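Local atomic coordinates of Serine/threonine/tyrosine-interacting protein (Homo sapiens, PDB entry 2R0B), a protein that acts as a catalytically inactive phosphatase that anchors ERK1/ERK2 in the nucleus and binds the F-box of FBXW7, keeping it out of its SCF ubiquitin ligase. Residues Y18-M22 with V93-G97; I40-E45 with N98-S104. All coordinates share one frame. Where two conformers were deposited one is given. Residues are numbered along the deposited sequence.

Contact 1: Y18-M22 with V93-G97; sequences YSSAM and VLVHG
A short 3-10 turn, Tyr-18 to Ser-20, lies against the C-terminal end of strand 93-96, closest in backbone at Tyr-18 and Gly-97 (CA to CA 5.6 Å). The turn is closed by Ala-21 N bonding to Tyr-18 O (3.1 Å); the strand runs extended until Gly-97 leaves it at phi/psi -120/-135°. Van der Waals contacts come from alternate strand residues: Leu-94 (chi1 t, chi2 p) and His-96 (chi1 p) point toward the turn, whereas Val-95 points away. Ala-21 CB rests 4.0 Å from Leu-94 CD2 and 3.8 Å from His-96 CD2, and Ser-20 OG, bonded to Pro-17 O, lies 3.6 Å from Leu-94 CD2. Among polar groups, His-96 ND1 donates to Gly-97 O (3.0 Å, 171°), so the imidazole is fixed with Tyr-18 CA 3.7 Å from ND1. This is the His of the phosphatase signature motif, and Gly-97 occupies the position of the nucleophilic cysteine of active relatives, consistent with the lack of catalysis. The Tyr-18 ring leads away from the strand and meets Phe-48 edge-to-face. Strand 93-96 is central, between strands 13-16 and 36-41, and residues 18-22 help link strand 13-16 to helix 26-31.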
loop_
_atom_site.group_PDB
_atom_site.type_symbol
_atom_site.label_atom_id
_atom_site.label_comp_id
_atom_site.label_asym_id
_atom_site.label_seq_id
_atom_site.Cartn_x
_atom_site.Cartn_y
_atom_site.Cartn_z
ATOM N N TYR A 18 10.168 -1.823 -2.345
ATOM C CA TYR A 18 10.849 -0.603 -1.980
ATOM C C TYR A 18 11.636 0.013 -3.162
ATOM O O TYR A 18 11.840 1.242 -3.222
ATOM C CB TYR A 18 11.743 -0.840 -0.755
ATOM C CG TYR A 18 13.068 -1.461 -1.132
ATOM C CD1 TYR A 18 13.231 -2.842 -1.142
ATOM C CD2 TYR A 18 14.139 -0.658 -1.519
ATOM C CE1 TYR A 18 14.459 -3.433 -1.504
ATOM C CE2 TYR A 18 15.355 -1.236 -1.893
ATOM C CZ TYR A 18 15.505 -2.601 -1.892
ATOM O OH TYR A 18 16.716 -3.135 -2.269
ATOM N N SER A 19 12.085 -0.843 -4.087
ATOM C CA SER A 19 12.936 -0.380 -5.188
ATOM C C SER A 19 12.223 0.647 -6.063
ATOM O O SER A 19 12.876 1.421 -6.757
ATOM C CB SER A 19 13.483 -1.565 -6.012
ATOM O OG SER A 19 12.654 -1.898 -7.112
ATOM N N SER A 20 10.895 0.682 -6.004
ATOM C CA SER A 20 10.154 1.647 -6.837
ATOM C C SER A 20 10.230 3.104 -6.382
ATOM O O SER A 20 9.838 4.007 -7.124
ATOM C CB SER A 20 8.701 1.205 -7.037
ATOM O OG SER A 20 7.991 1.145 -5.832
ATOM N N ALA A 21 10.729 3.345 -5.172
ATOM C CA ALA A 21 10.779 4.691 -4.642
ATOM C C ALA A 21 12.210 5.115 -4.259
ATOM O O ALA A 21 12.401 6.034 -3.468
ATOM C CB ALA A 21 9.801 4.832 -3.465
ATOM N N MET A 22 13.195 4.459 -4.878
ATOM C CA MET A 22 14.629 4.788 -4.708
ATOM C C MET A 22 14.931 6.078 -5.465
ATOM O O MET A 22 14.179 6.445 -6.370
ATOM C CB MET A 22 15.508 3.661 -5.287
ATOM C CG MET A 22 15.645 2.369 -4.425
ATOM S SD MET A 22 16.792 1.116 -5.135
ATOM C CE MET A 22 16.129 0.957 -6.795
ATOM N N VAL A 93 -0.990 7.880 -5.699
ATOM C CA VAL A 93 -0.384 7.296 -4.500
ATOM C C VAL A 93 0.399 6.026 -4.850
ATOM O O VAL A 93 -0.103 5.112 -5.530
ATOM C CB VAL A 93 -1.451 6.947 -3.447
ATOM C CG1 VAL A 93 -0.801 6.385 -2.195
ATOM C CG2 VAL A 93 -2.336 8.171 -3.098
ATOM N N LEU A 94 1.641 5.971 -4.384
ATOM C CA LEU A 94 2.394 4.724 -4.443
ATOM C C LEU A 94 2.397 4.124 -3.035
ATOM O O LEU A 94 2.777 4.805 -2.074
ATOM C CB LEU A 94 3.837 4.966 -4.913
ATOM C CG LEU A 94 4.827 3.807 -4.675
ATOM C CD1 LEU A 94 4.399 2.510 -5.398
ATOM C CD2 LEU A 94 6.243 4.236 -5.092
ATOM N N VAL A 95 1.946 2.879 -2.902
ATOM C CA VAL A 95 2.081 2.146 -1.638
ATOM C C VAL A 95 3.191 1.105 -1.816
ATOM O O VAL A 95 3.126 0.275 -2.718
ATOM C CB VAL A 95 0.797 1.395 -1.262
ATOM C CG1 VAL A 95 0.997 0.690 0.103
ATOM C CG2 VAL A 95 -0.390 2.347 -1.238
ATOM N N HIS A 96 4.218 1.158 -0.970
ATOM C CA HIS A 96 5.304 0.208 -1.086
ATOM C C HIS A 96 5.691 -0.357 0.269
ATOM O O HIS A 96 5.498 0.294 1.310
ATOM C CB HIS A 96 6.518 0.803 -1.849
ATOM C CG HIS A 96 7.389 1.702 -1.023
ATOM N ND1 HIS A 96 8.253 1.218 -0.057
ATOM C CD2 HIS A 96 7.527 3.052 -1.015
ATOM C CE1 HIS A 96 8.885 2.236 0.504
ATOM N NE2 HIS A 96 8.469 3.353 -0.062
ATOM N N GLY A 97 6.204 -1.589 0.244
ATOM C CA GLY A 97 6.750 -2.206 1.430
ATOM C C GLY A 97 8.209 -2.507 1.138
ATOM O O GLY A 97 8.932 -1.667 0.589
#

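Contact 2: I40-E45 with N98-S104. With SO4 (sulfate ion), chain B.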
loop_
_atom_site.group_PDB
_atom_site.type_symbol
_atom_site.label_atom_id
_atom_site.label_comp_id
_atom_site.label_asym_id
_atom_site.label_seq_id
_atom_site.Cartn_x
_atom_site.Cartn_y
_atom_site.Cartn_z
ATOM N N ILE A 40 6.167 1.566 3.923
ATOM C CA ILE A 40 5.924 0.629 5.019
ATOM C C ILE A 40 7.186 -0.202 5.248
ATOM O O ILE A 40 7.720 -0.775 4.306
ATOM C CB ILE A 40 4.780 -0.357 4.699
ATOM C CG1 ILE A 40 3.448 0.377 4.498
ATOM C CG2 ILE A 40 4.671 -1.440 5.816
ATOM C CD1 ILE A 40 2.486 -0.363 3.545
ATOM N N ARG A 41 7.630 -0.289 6.495
ATOM C CA ARG A 41 8.839 -1.039 6.839
ATOM C C ARG A 41 8.922 -1.226 8.354
ATOM O O ARG A 41 8.258 -0.494 9.098
ATOM C CB ARG A 41 10.078 -0.305 6.301
ATOM C CG ARG A 41 10.633 0.858 7.143
ATOM C CD ARG A 41 9.667 2.005 7.460
ATOM N NE ARG A 41 10.329 2.985 8.314
ATOM C CZ ARG A 41 10.380 2.929 9.639
ATOM N NH1 ARG A 41 11.057 3.866 10.303
ATOM N NH2 ARG A 41 9.765 1.952 10.307
ATOM N N GLN A 42 9.703 -2.218 8.801
ATOM C CA GLN A 42 10.073 -2.357 10.215
ATOM C C GLN A 42 11.173 -1.369 10.495
ATOM O O GLN A 42 11.917 -0.999 9.600
ATOM C CB GLN A 42 10.700 -3.731 10.499
ATOM C CG GLN A 42 9.881 -4.953 10.250
ATOM C CD GLN A 42 10.627 -6.200 10.726
ATOM O OE1 GLN A 42 11.204 -6.936 9.928
ATOM N NE2 GLN A 42 10.646 -6.410 12.039
ATOM N N ASN A 43 11.352 -0.996 11.756
ATOM C CA ASN A 43 12.428 -0.083 12.081
ATOM C C ASN A 43 13.799 -0.635 11.656
ATOM O O ASN A 43 14.652 0.121 11.186
ATOM C CB ASN A 43 12.401 0.289 13.561
ATOM C CG ASN A 43 11.186 1.120 13.924
ATOM O OD1 ASN A 43 10.720 1.953 13.133
ATOM N ND2 ASN A 43 10.654 0.890 15.135
ATOM N N ILE A 44 13.974 -1.957 11.766
ATOM C CA ILE A 44 15.233 -2.601 11.366
ATOM C C ILE A 44 15.501 -2.547 9.857
ATOM O O ILE A 44 16.656 -2.679 9.450
ATOM C CB ILE A 44 15.389 -4.087 11.838
ATOM C CG1 ILE A 44 14.257 -4.966 11.308
ATOM C CG2 ILE A 44 15.501 -4.164 13.367
ATOM C CD1 ILE A 44 14.497 -6.451 11.510
ATOM N N GLU A 45 14.442 -2.351 9.057
ATOM C CA GLU A 45 14.547 -2.121 7.609
ATOM C C GLU A 45 14.779 -0.665 7.207
ATOM O O GLU A 45 14.934 -0.372 6.022
ATOM C CB GLU A 45 13.286 -2.630 6.883
ATOM C CG GLU A 45 13.092 -4.153 6.896
ATOM C CD GLU A 45 11.705 -4.582 6.391
ATOM O OE1 GLU A 45 10.729 -3.942 6.794
ATOM O OE2 GLU A 45 11.584 -5.599 5.647
ATOM N N ASN A 98 8.647 -3.710 1.506
ATOM C CA ASN A 98 9.950 -4.205 1.101
ATOM C C ASN A 98 9.779 -4.953 -0.223
ATOM O O ASN A 98 10.237 -4.481 -1.275
ATOM C CB ASN A 98 10.513 -5.095 2.221
ATOM C CG ASN A 98 11.858 -5.695 1.890
ATOM O OD1 ASN A 98 12.239 -5.795 0.722
ATOM N ND2 ASN A 98 12.583 -6.143 2.928
ATOM N N ALA A 99 9.069 -6.080 -0.172
ATOM C CA ALA A 99 8.856 -6.939 -1.330
ATOM C C ALA A 99 7.602 -6.575 -2.135
ATOM O O ALA A 99 7.497 -6.982 -3.284
ATOM C CB ALA A 99 8.795 -8.448 -0.909
ATOM N N GLY A 100 6.665 -5.811 -1.559
ATOM C CA GLY A 100 5.393 -5.543 -2.244
ATOM C C GLY A 100 4.539 -6.809 -2.316
ATOM O O GLY A 100 3.839 -7.055 -3.306
ATOM N N ILE A 101 4.578 -7.610 -1.260
ATOM C CA ILE A 101 3.885 -8.899 -1.274
ATOM C C ILE A 101 2.816 -9.018 -0.198
ATOM O O ILE A 101 1.713 -9.496 -0.463
ATOM C CB ILE A 101 4.870 -10.065 -1.176
ATOM C CG1 ILE A 101 5.706 -10.118 -2.459
ATOM C CG2 ILE A 101 4.147 -11.400 -0.902
ATOM C CD1 ILE A 101 6.737 -11.225 -2.502
ATOM N N SER A 102 3.172 -8.637 1.024
ATOM C CA SER A 102 2.330 -8.938 2.174
ATOM C C SER A 102 1.762 -7.716 2.880
ATOM O O SER A 102 0.558 -7.518 2.835
ATOM C CB SER A 102 3.063 -9.819 3.174
ATOM O OG SER A 102 2.188 -10.096 4.260
ATOM N N ARG A 103 2.597 -6.930 3.553
ATOM C CA ARG A 103 2.129 -5.688 4.209
ATOM C C ARG A 103 1.512 -4.665 3.228
ATOM O O ARG A 103 0.356 -4.194 3.381
ATOM C CB ARG A 103 3.294 -5.026 4.967
ATOM C CG ARG A 103 3.900 -5.904 6.112
ATOM C CD ARG A 103 5.231 -5.391 6.649
ATOM N NE ARG A 103 6.310 -5.597 5.675
ATOM C CZ ARG A 103 7.585 -5.278 5.879
ATOM N NH1 ARG A 103 7.990 -4.774 7.052
ATOM N NH2 ARG A 103 8.475 -5.514 4.923
ATOM N N SER A 104 2.296 -4.298 2.223
ATOM C CA SER A 104 1.863 -3.315 1.247
ATOM C C SER A 104 0.594 -3.774 0.509
ATOM O O SER A 104 -0.375 -2.988 0.376
ATOM C CB SER A 104 3.001 -3.011 0.283
ATOM O OG SER A 104 3.500 -4.208 -0.252
HETATM S S SO4 B . 5.938 -6.457 2.135
HETATM O O1 SO4 B . 5.927 -7.601 1.224
HETATM O O2 SO4 B . 5.421 -6.947 3.406
HETATM O O3 SO4 B . 7.295 -5.978 2.383
HETATM O O4 SO4 B . 5.129 -5.353 1.622
#
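The phosphate-binding loop of the protein-tyrosine phosphatase fold, the P-loop, is here braced by the turn that follows strand 36-41. Residues 98-104 curl around a sulfate, probably from the crystallisation liquor, occupying the substrate-phosphate site of active relatives. Backbone amides line the cradle: Asn-98 N and Ala-99 N bond O3 (2.8 and 3.1 Å), Ile-101 N and Ser-102 N bond O1 (2.8 and 3.0 Å), and Arg-103 N bonds O2 (2.8 Å); Ser-104 N and OG both bond O4 (3.1 and 2.7 Å). Arg-103 presents one edge of its guanidinium to the anion, NE to sulfate O2 and NH2 to sulfate O3, both 2.8 Å. The adjoining NH1/NH2 edge forms the salt bridge with Glu-45, NH1 to OE1 at 2.9 Å and NH2 to OE2 at 3.2 Å, NH2 thus serving both anions. NH1 also bonds Ile-64 O. Glu-45 OE1 accepts from Gln-42 N (2.8 Å). Ile-40 CG2 packs 3.9 Å from Arg-103 CB. Glu-45 OE2 receives Asn-98 ND2 at 2.9 Å and 173°.

Strand 93-96 runs directly into the loop of contact 2, so the two contacts, with centres about 10 Å apart, hold successive parts of one signature sequence. Contact 1 packs the 18-22 turn on the strand end and Gly-97; contact 2 fixes the anion-binding loop and its arginine. They join through two probable backbone hydrogen bonds, Tyr-18 N to Asn-98 O (2.9 Å) and Ile-40 N to His-96 O (3.0 Å), the latter linking neighbouring parallel strands. Ser-104 CB packs 3.5 Å from Gly-97 N at the start of helix 103-116. Gly-97 CA lies 3.5 Å from sulfate O4, so contact 1 ends at the wall of the anion pocket of contact 2.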